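Argininosuccinate lyase from Chelativorans sp. probably catalyses the reversible cleavage of a C-N bond that releases fumarate, as an EDDS lyase of the aspartase/fumarase superfamily. One contact in two of its structures: PDB 6RX8 (chain A, 1.92 Å), residues S228-A233 and I316-S321, and PDB 6G3E (chain B, 1.90 Å), residues S228-A233 and I316-S321. Structure 2 is superposed on structure 1 by the backbone atoms of these residues (RMSD 0.09 Å); each is numbered along its deposited sequence.

Structure 1 (6RX8); sequences SIEGVA and IEYQMS. Engineered in segment 316-321: M320 (natural residue Tyr). It carries 1 engineered substitution outside these segments.
Beside the fumarate pocket of this lyase, the short helix 228-233 packs against the loop between helices 303-313 and 329-348, and V232 meets the engineered M320 there. CB of M320 lies 4.0 Å from V232 CG2. With CG anti to the backbone N (chi1 179°) and a bend at chi2, the thioether leads away from the helix; the nearest atoms of the M320 side chain are about 4 Å from the side chain of N113 and about 4 Å from the bound fumarate. A233 sets its CB against the loop backbone, 3.4 Å from Q319 C. At the far end E230 and Y318 meet nearly coplanar, carboxylate and ring planes 3° apart; Y318 OH donates to the syn lone pair of E230 OE1 at 2.5 Å. E230 OE2 has its own salt bridge to K181 of a neighbouring subunit. I229 CG2 rests 3.6 Å from Y318 O.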
loop_
_atom_site.group_PDB
_atom_site.type_symbol
_atom_site.label_atom_id
_atom_site.label_comp_id
_atom_site.label_asym_id
_atom_site.label_seq_id
_atom_site.Cartn_x
_atom_site.Cartn_y
_atom_site.Cartn_z
ATOM N N SER A 228 8.916 -19.753 -22.022
ATOM C CA SER A 228 10.182 -19.576 -21.320
ATOM C C SER A 228 10.324 -18.179 -20.732
ATOM O O SER A 228 10.948 -18.020 -19.672
ATOM C CB SER A 228 11.342 -19.871 -22.271
ATOM O OG SER A 228 11.322 -18.998 -23.385
ATOM N N ILE A 229 9.773 -17.161 -21.402
ATOM C CA ILE A 229 9.703 -15.833 -20.802
ATOM C C ILE A 229 8.841 -15.876 -19.549
ATOM O O ILE A 229 9.228 -15.374 -18.489
ATOM C CB ILE A 229 9.159 -14.800 -21.804
ATOM C CG1 ILE A 229 10.120 -14.625 -22.974
ATOM C CG2 ILE A 229 8.938 -13.447 -21.117
ATOM C CD1 ILE A 229 9.478 -14.063 -24.205
ATOM N N GLU A 230 7.643 -16.457 -19.652
ATOM C CA GLU A 230 6.803 -16.564 -18.463
ATOM C C GLU A 230 7.544 -17.306 -17.360
ATOM O O GLU A 230 7.394 -16.981 -16.180
ATOM C CB GLU A 230 5.482 -17.253 -18.802
ATOM C CG GLU A 230 4.505 -17.418 -17.635
ATOM C CD GLU A 230 4.013 -16.093 -17.059
ATOM O OE1 GLU A 230 4.464 -15.014 -17.512
ATOM O OE2 GLU A 230 3.168 -16.149 -16.140
ATOM N N GLY A 231 8.388 -18.268 -17.731
ATOM C CA GLY A 231 9.091 -19.048 -16.732
ATOM C C GLY A 231 10.044 -18.236 -15.879
ATOM O O GLY A 231 10.249 -18.558 -14.705
ATOM N N VAL A 232 10.656 -17.191 -16.445
ATOM C CA VAL A 232 11.577 -16.357 -15.684
ATOM C C VAL A 232 10.981 -15.001 -15.323
ATOM O O VAL A 232 11.333 -14.443 -14.276
ATOM C CB VAL A 232 12.928 -16.178 -16.419
ATOM C CG1 VAL A 232 13.634 -17.550 -16.562
ATOM C CG2 VAL A 232 12.746 -15.480 -17.758
ATOM N N ALA A 233 10.096 -14.450 -16.156
ATOM C CA ALA A 233 9.515 -13.144 -15.879
ATOM C C ALA A 233 8.318 -13.253 -14.951
ATOM O O ALA A 233 7.990 -12.291 -14.244
ATOM C CB ALA A 233 9.084 -12.469 -17.183
ATOM N N ILE A 316 8.452 -2.456 -13.971
ATOM C CA ILE A 316 9.390 -3.087 -14.889
ATOM C C ILE A 316 8.692 -3.474 -16.186
ATOM O O ILE A 316 7.542 -3.092 -16.424
ATOM C CB ILE A 316 10.036 -4.320 -14.225
ATOM C CG1 ILE A 316 8.953 -5.332 -13.825
ATOM C CG2 ILE A 316 10.845 -3.903 -13.003
ATOM C CD1 ILE A 316 9.515 -6.650 -13.299
ATOM N N GLU A 317 9.389 -4.231 -17.032
ATOM C CA GLU A 317 8.830 -4.814 -18.242
ATOM C C GLU A 317 8.460 -6.276 -17.976
ATOM O O GLU A 317 8.600 -6.780 -16.860
ATOM C CB GLU A 317 9.820 -4.686 -19.399
ATOM C CG GLU A 317 10.097 -3.242 -19.835
ATOM C CD GLU A 317 10.824 -2.414 -18.776
ATOM O OE1 GLU A 317 11.898 -2.852 -18.290
ATOM O OE2 GLU A 317 10.308 -1.325 -18.434
ATOM N N TYR A 318 7.949 -6.965 -19.000
ATOM C CA TYR A 318 7.608 -8.375 -18.823
ATOM C C TYR A 318 8.849 -9.234 -19.077
ATOM O O TYR A 318 8.937 -10.023 -20.014
ATOM C CB TYR A 318 6.423 -8.798 -19.692
ATOM C CG TYR A 318 5.661 -9.865 -18.934
ATOM C CD1 TYR A 318 4.743 -9.518 -17.945
ATOM C CD2 TYR A 318 5.934 -11.214 -19.130
ATOM C CE1 TYR A 318 4.090 -10.485 -17.199
ATOM C CE2 TYR A 318 5.280 -12.188 -18.393
ATOM C CZ TYR A 318 4.361 -11.815 -17.426
ATOM O OH TYR A 318 3.706 -12.769 -16.680
ATOM N N GLN A 319 9.832 -8.998 -18.203
ATOM C CA GLN A 319 11.162 -9.567 -18.299
ATOM C C GLN A 319 11.560 -10.175 -16.963
ATOM O O GLN A 319 11.027 -9.815 -15.912
ATOM C CB GLN A 319 12.233 -8.513 -18.635
ATOM C CG GLN A 319 12.058 -7.747 -19.923
ATOM C CD GLN A 319 12.986 -6.539 -19.998
ATOM O OE1 GLN A 319 13.925 -6.407 -19.208
ATOM N NE2 GLN A 319 12.723 -5.653 -20.950
ATOM N N MET A 320 12.548 -11.061 -16.999
ATOM C CA MET A 320 13.329 -11.301 -15.798
ATOM C C MET A 320 13.926 -9.968 -15.367
ATOM O O MET A 320 14.475 -9.224 -16.186
ATOM C CB MET A 320 14.427 -12.330 -16.048
ATOM C CG MET A 320 15.311 -12.619 -14.827
ATOM S SD MET A 320 16.555 -11.329 -14.548
ATOM C CE MET A 320 17.160 -11.817 -12.931
ATOM N N SER A 321 13.786 -9.656 -14.091
ATOM C CA SER A 321 14.291 -8.431 -13.507
ATOM C C SER A 321 14.766 -8.755 -12.102
ATOM O O SER A 321 14.068 -9.440 -11.352
ATOM C CB SER A 321 13.218 -7.339 -13.440
ATOM O OG SER A 321 13.638 -6.257 -12.619
#

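Structure 2 (6G3E); sequences SIEGVA and IEYQYS.
At the edge of the active-site pocket, V232 of helix 228-233 meets Y320 of the loop 316-321. CB of Y320 lies 3.9 Å from V232 CG2. With CG anti to the backbone N (chi1 170°), the phenol leads away from the helix; the nearest atoms of the Y320 side chain are about 3 Å from the side chain of N113 and about 4 Å from a bound formate, probably from the crystallisation liquor. A233 sets its CB against the loop backbone, 3.5 Å from Q319 C. At the far end E230 and Y318 meet nearly coplanar, carboxylate and ring planes 4° apart; Y318 OH donates to the syn lone pair of E230 OE1 at 2.5 Å. E230 OE2 has its own salt bridge to K181 of a neighbouring subunit. I229 CG2 rests 3.6 Å from Y318 O.

Structure 1 against structure 2
The one exchange inside these segments is the engineered M320(A) against Y320(B). Both side chains leave the loop from the same point, their CB atoms coinciding within the error, and set off alike, with chi1 179° against 170°. The methionine then traces one side of the phenol: after superposition CG of M320(A) and CG of Y320(B) are 0.3 Å apart, SD of M320(A) and CD2 of Y320(B) also 0.3 Å, and CE of M320(A) and CE2 of Y320(B) 0.7 Å. What M320(A) lacks is CE1 and the hydroxyl OH of Y320(B). A flat ring ending in a polar group thus gives way to an unbranched thioether chain without that group, which may make this part of the pocket wall less polar. The contact with the helix is kept, M320(A) CB standing 4.0 Å from V232(A) CG2 and Y320(B) CB 3.9 Å from V232(B) CG2. The side chains of I229(A), E230(A) and V232(A) and their counterparts I229(B), E230(B) and V232(B) keep their places within the error.

Structure 2 (6G3E)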
loop_
_atom_site.group_PDB
_atom_site.type_symbol
_atom_site.label_atom_id
_atom_site.label_comp_id
_atom_site.label_asym_id
_atom_site.label_seq_id
_atom_site.Cartn_x
_atom_site.Cartn_y
_atom_site.Cartn_z
ATOM N N SER B 228 8.892 -19.795 -22.031
ATOM C CA SER B 228 10.163 -19.577 -21.344
ATOM C C SER B 228 10.296 -18.173 -20.748
ATOM O O SER B 228 10.966 -17.994 -19.728
ATOM C CB SER B 228 11.326 -19.849 -22.303
ATOM O OG SER B 228 11.305 -18.961 -23.406
ATOM N N ILE B 229 9.673 -17.177 -21.373
ATOM C CA ILE B 229 9.667 -15.834 -20.800
ATOM C C ILE B 229 8.850 -15.849 -19.521
ATOM O O ILE B 229 9.284 -15.341 -18.491
ATOM C CB ILE B 229 9.094 -14.792 -21.772
ATOM C CG1 ILE B 229 10.031 -14.623 -22.964
ATOM C CG2 ILE B 229 8.909 -13.439 -21.082
ATOM C CD1 ILE B 229 9.339 -14.129 -24.208
ATOM N N GLU B 230 7.665 -16.444 -19.588
ATOM C CA GLU B 230 6.807 -16.543 -18.416
ATOM C C GLU B 230 7.536 -17.310 -17.316
ATOM O O GLU B 230 7.334 -17.063 -16.133
ATOM C CB GLU B 230 5.485 -17.225 -18.774
ATOM C CG GLU B 230 4.503 -17.397 -17.617
ATOM C CD GLU B 230 3.977 -16.075 -17.080
ATOM O OE1 GLU B 230 4.393 -15.010 -17.582
ATOM O OE2 GLU B 230 3.139 -16.103 -16.158
ATOM N N GLY B 231 8.399 -18.233 -17.724
ATOM C CA GLY B 231 9.195 -19.003 -16.789
ATOM C C GLY B 231 10.093 -18.165 -15.896
ATOM O O GLY B 231 10.252 -18.481 -14.716
ATOM N N VAL B 232 10.689 -17.107 -16.444
ATOM C CA VAL B 232 11.595 -16.265 -15.662
ATOM C C VAL B 232 10.986 -14.909 -15.314
ATOM O O VAL B 232 11.377 -14.298 -14.321
ATOM C CB VAL B 232 12.942 -16.048 -16.397
ATOM C CG1 VAL B 232 13.659 -17.382 -16.564
ATOM C CG2 VAL B 232 12.746 -15.365 -17.749
ATOM N N ALA B 233 10.024 -14.454 -16.111
ATOM C CA ALA B 233 9.388 -13.159 -15.890
ATOM C C ALA B 233 8.195 -13.274 -14.949
ATOM O O ALA B 233 7.827 -12.311 -14.274
ATOM C CB ALA B 233 8.946 -12.551 -17.224
ATOM N N ILE B 316 8.356 -2.429 -13.966
ATOM C CA ILE B 316 9.307 -3.044 -14.899
ATOM C C ILE B 316 8.627 -3.479 -16.198
ATOM O O ILE B 316 7.480 -3.117 -16.448
ATOM C CB ILE B 316 10.008 -4.257 -14.240
ATOM C CG1 ILE B 316 8.976 -5.284 -13.776
ATOM C CG2 ILE B 316 10.838 -3.794 -13.050
ATOM C CD1 ILE B 316 9.570 -6.616 -13.364
ATOM N N GLU B 317 9.344 -4.236 -17.026
ATOM C CA GLU B 317 8.781 -4.804 -18.249
ATOM C C GLU B 317 8.456 -6.274 -18.003
ATOM O O GLU B 317 8.652 -6.770 -16.891
ATOM C CB GLU B 317 9.747 -4.651 -19.423
ATOM C CG GLU B 317 9.983 -3.207 -19.840
ATOM C CD GLU B 317 10.768 -2.413 -18.806
ATOM O OE1 GLU B 317 11.847 -2.882 -18.375
ATOM O OE2 GLU B 317 10.301 -1.321 -18.414
ATOM N N TYR B 318 7.961 -6.976 -19.015
ATOM C CA TYR B 318 7.645 -8.388 -18.825
ATOM C C TYR B 318 8.900 -9.217 -19.108
ATOM O O TYR B 318 8.988 -9.964 -20.090
ATOM C CB TYR B 318 6.460 -8.836 -19.690
ATOM C CG TYR B 318 5.676 -9.896 -18.956
ATOM C CD1 TYR B 318 4.712 -9.540 -18.024
ATOM C CD2 TYR B 318 5.949 -11.245 -19.137
ATOM C CE1 TYR B 318 4.022 -10.490 -17.309
ATOM C CE2 TYR B 318 5.261 -12.211 -18.424
ATOM C CZ TYR B 318 4.297 -11.825 -17.510
ATOM O OH TYR B 318 3.605 -12.761 -16.786
ATOM N N GLN B 319 9.856 -9.063 -18.199
ATOM C CA GLN B 319 11.199 -9.613 -18.314
ATOM C C GLN B 319 11.613 -10.226 -16.992
ATOM O O GLN B 319 11.060 -9.878 -15.949
ATOM C CB GLN B 319 12.214 -8.521 -18.658
ATOM C CG GLN B 319 12.023 -7.805 -19.973
ATOM C CD GLN B 319 12.955 -6.609 -20.097
ATOM O OE1 GLN B 319 13.890 -6.448 -19.306
ATOM N NE2 GLN B 319 12.702 -5.761 -21.083
ATOM N N TYR B 320 12.611 -11.101 -17.019
ATOM C CA TYR B 320 13.367 -11.343 -15.812
ATOM C C TYR B 320 13.937 -10.009 -15.350
ATOM O O TYR B 320 14.415 -9.209 -16.157
ATOM C CB TYR B 320 14.511 -12.343 -16.004
ATOM C CG TYR B 320 15.393 -12.347 -14.784
ATOM C CD1 TYR B 320 15.066 -13.114 -13.679
ATOM C CD2 TYR B 320 16.512 -11.525 -14.705
ATOM C CE1 TYR B 320 15.843 -13.096 -12.536
ATOM C CE2 TYR B 320 17.298 -11.498 -13.569
ATOM C CZ TYR B 320 16.953 -12.279 -12.484
ATOM O OH TYR B 320 17.730 -12.255 -11.353
ATOM N N SER B 321 13.903 -9.785 -14.046
ATOM C CA SER B 321 14.387 -8.542 -13.460
ATOM C C SER B 321 14.844 -8.796 -12.035
ATOM O O SER B 321 14.166 -9.493 -11.289
ATOM C CB SER B 321 13.286 -7.476 -13.487
ATOM O OG SER B 321 13.624 -6.360 -12.680
#